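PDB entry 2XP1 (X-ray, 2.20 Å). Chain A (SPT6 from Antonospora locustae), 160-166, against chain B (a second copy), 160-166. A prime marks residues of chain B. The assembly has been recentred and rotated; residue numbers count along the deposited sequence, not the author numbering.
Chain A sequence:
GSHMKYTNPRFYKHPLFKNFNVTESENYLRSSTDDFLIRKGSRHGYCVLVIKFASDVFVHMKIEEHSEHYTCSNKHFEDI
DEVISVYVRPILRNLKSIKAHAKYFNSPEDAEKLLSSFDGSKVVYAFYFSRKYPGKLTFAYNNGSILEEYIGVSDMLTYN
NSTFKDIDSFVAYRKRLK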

# COMPACT_ATOMS: atom_id res chain seq x y z
N ASN A 160 -7.50 -8.71 -4.58
CA ASN A 160 -8.04 -9.00 -3.25
C ASN A 160 -7.08 -8.48 -2.22
O ASN A 160 -6.71 -7.31 -2.20
N ASN A 161 -6.66 -9.39 -1.36
CA ASN A 161 -5.69 -9.09 -0.34
C ASN A 161 -4.30 -8.87 -0.95
O ASN A 161 -3.55 -7.97 -0.54
N SER A 162 -4.01 -9.64 -2.01
CA SER A 162 -2.66 -9.89 -2.48
C SER A 162 -2.12 -8.86 -3.49
O SER A 162 -2.86 -8.13 -4.08
N THR A 163 -0.81 -8.87 -3.69
CA THR A 163 -0.11 -7.85 -4.43
C THR A 163 1.01 -8.51 -5.25
O THR A 163 1.65 -9.45 -4.78
N PHE A 164 1.20 -8.04 -6.50
CA PHE A 164 2.15 -8.63 -7.48
C PHE A 164 2.91 -7.59 -8.34
O PHE A 164 2.35 -6.57 -8.76
N LYS A 165 4.20 -7.85 -8.58
CA LYS A 165 4.98 -6.98 -9.47
C LYS A 165 4.57 -7.07 -10.96
O LYS A 165 4.67 -6.08 -11.69
N ASP A 166 4.07 -8.23 -11.37
CA ASP A 166 3.75 -8.50 -12.78
C ASP A 166 2.75 -9.64 -12.93
O ASP A 166 2.49 -10.39 -11.97
N ASN B 160 8.70 -8.77 0.63
CA ASN B 160 9.24 -8.39 -0.67
C ASN B 160 8.19 -7.61 -1.41
O ASN B 160 7.66 -6.61 -0.94
N ASN B 161 7.86 -8.11 -2.59
CA ASN B 161 6.83 -7.54 -3.42
C ASN B 161 5.44 -7.79 -2.80
O ASN B 161 4.57 -6.90 -2.82
N SER B 162 5.29 -8.96 -2.19
CA SER B 162 4.00 -9.56 -1.91
C SER B 162 3.36 -9.14 -0.58
O SER B 162 4.01 -8.64 0.29
N THR B 163 2.07 -9.41 -0.44
CA THR B 163 1.26 -8.90 0.65
C THR B 163 0.26 -9.99 1.08
O THR B 163 -0.26 -10.71 0.23
N PHE B 164 0.05 -10.13 2.40
CA PHE B 164 -0.79 -11.20 3.01
C PHE B 164 -1.65 -10.74 4.20
O PHE B 164 -1.21 -9.93 5.04
N LYS B 165 -2.89 -11.23 4.27
CA LYS B 165 -3.75 -10.94 5.42
C LYS B 165 -3.29 -11.60 6.74
O LYS B 165 -3.49 -11.04 7.83
N ASP B 166 -2.63 -12.76 6.64
CA ASP B 166 -2.23 -13.56 7.80
C ASP B 166 -1.09 -14.51 7.48
O ASP B 166 -0.76 -14.73 6.30

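Two short strands that meet antiparallel across a two-fold axis need not be joined by hydrogen bonds; side chains packed against each other and the opposing backbone can suffice. The pairing of residues 162-164 in two copies of SPT6 is a compact example. The strand axes approach to 4.9 Å at 177°, yet no hydrogen bond crosses between the stretches, and what remains is van der Waals contact.

At the centre, Thr163 meets its own symmetry mate. Both CA-to-CB bonds point toward the partner, and CB of Thr163 lies 3.8 Å from CB of Thr163′. With chi1 at -80° (m), the methyl reaches across to the opposing backbone: CG2 of Thr163 sits 3.5 Å from O of Asn161′, and CG2 of Thr163′ lies 3.4 Å from O of Asn161. A methyl cannot donate a conventional hydrogen bond, so these carbonyls gain contact but no polar partner here.

Ser162, also m (-56°), sends its CA-to-CB bond sideways; CA of Ser162 lies 3.7 Å, and OG of Ser162 3.9 Å, from O of Thr163′. Phe164 follows the alternation of a strand. Its CA-to-CB bond points away from the partner, and the ring, at chi1 -48° (m) and chi2 97°, is buried without contacting the other stretch.

Flanking the threonines, Asn161 (m, -66°) points toward the second copy and lays its amide near an aliphatic chain, ND2 standing 3.9 Å from CD of Lys165′. Lys165 starts toward the partner with chi1 in p (65°), then extends through three t torsions. This nearly straight run presents methylene carbon to the asparagine while carrying the ammonium group away. The two-fold repeats the arrangement with the roles of the chains exchanged.

Asn160 and Asp166 stay out of reach; the aspartate instead caps a helix just beyond the stretch, with chi1 in p (59°).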

# COMPACT_ATOMS: atom_id res chain seq x y z
CB ASN A 160 -8.22 -10.51 -3.02
CG ASN A 160 -9.42 -11.08 -3.74
OD1 ASN A 160 -10.13 -10.35 -4.41
ND2 ASN A 160 -9.67 -12.37 -3.57
CB ASN A 161 -5.69 -10.24 0.66
CG ASN A 161 -7.01 -10.33 1.43
OD1 ASN A 161 -7.48 -9.34 1.98
ND2 ASN A 161 -7.62 -11.51 1.47
CB SER A 162 -2.62 -11.30 -3.05
OG SER A 162 -3.06 -12.22 -2.07
CB THR A 163 0.37 -6.73 -3.44
OG1 THR A 163 -0.74 -5.86 -3.15
CG2 THR A 163 1.48 -5.88 -3.97
CB PHE A 164 1.42 -9.62 -8.41
CG PHE A 164 0.53 -10.60 -7.69
CD1 PHE A 164 -0.83 -10.35 -7.56
CD2 PHE A 164 1.07 -11.74 -7.10
CE1 PHE A 164 -1.64 -11.22 -6.88
CE2 PHE A 164 0.26 -12.63 -6.40
CZ PHE A 164 -1.10 -12.36 -6.29
CB LYS A 165 6.50 -7.17 -9.27
CG LYS A 165 7.10 -8.51 -9.63
CD LYS A 165 8.59 -8.31 -9.93
CE LYS A 165 9.34 -9.60 -10.22
NZ LYS A 165 10.81 -9.37 -10.30
CB ASP A 166 5.04 -8.78 -13.62
CG ASP A 166 5.86 -9.98 -13.11
OD1 ASP A 166 5.35 -10.82 -12.32
OD2 ASP A 166 7.05 -10.11 -13.51
CB ASN B 160 9.61 -9.63 -1.52
CG ASN B 160 10.89 -10.28 -1.08
OD1 ASN B 160 11.52 -9.83 -0.14
ND2 ASN B 160 11.30 -11.33 -1.78
CB ASN B 161 6.96 -8.14 -4.81
CG ASN B 161 8.25 -7.72 -5.50
OD1 ASN B 161 8.57 -6.53 -5.57
ND2 ASN B 161 9.00 -8.68 -6.02
CB SER B 162 4.16 -11.07 -2.00
OG SER B 162 4.69 -11.42 -3.27
CB THR B 163 0.61 -7.54 0.22
OG1 THR B 163 1.59 -6.49 0.37
CG2 THR B 163 -0.59 -7.15 1.03
CB PHE B 164 0.10 -12.39 3.45
CG PHE B 164 1.08 -12.84 2.40
CD1 PHE B 164 2.39 -12.38 2.43
CD2 PHE B 164 0.67 -13.68 1.36
CE1 PHE B 164 3.29 -12.76 1.47
CE2 PHE B 164 1.58 -14.07 0.38
CZ PHE B 164 2.89 -13.61 0.43
CB LYS B 165 -5.24 -11.22 5.12
CG LYS B 165 -5.65 -12.66 4.85
CD LYS B 165 -7.13 -12.80 5.17
CE LYS B 165 -7.70 -14.18 4.85
NZ LYS B 165 -9.19 -14.19 4.98
CB ASP B 166 -3.45 -14.33 8.40
CG ASP B 166 -4.12 -15.30 7.40
OD1 ASP B 166 -3.53 -15.64 6.35
OD2 ASP B 166 -5.27 -15.74 7.68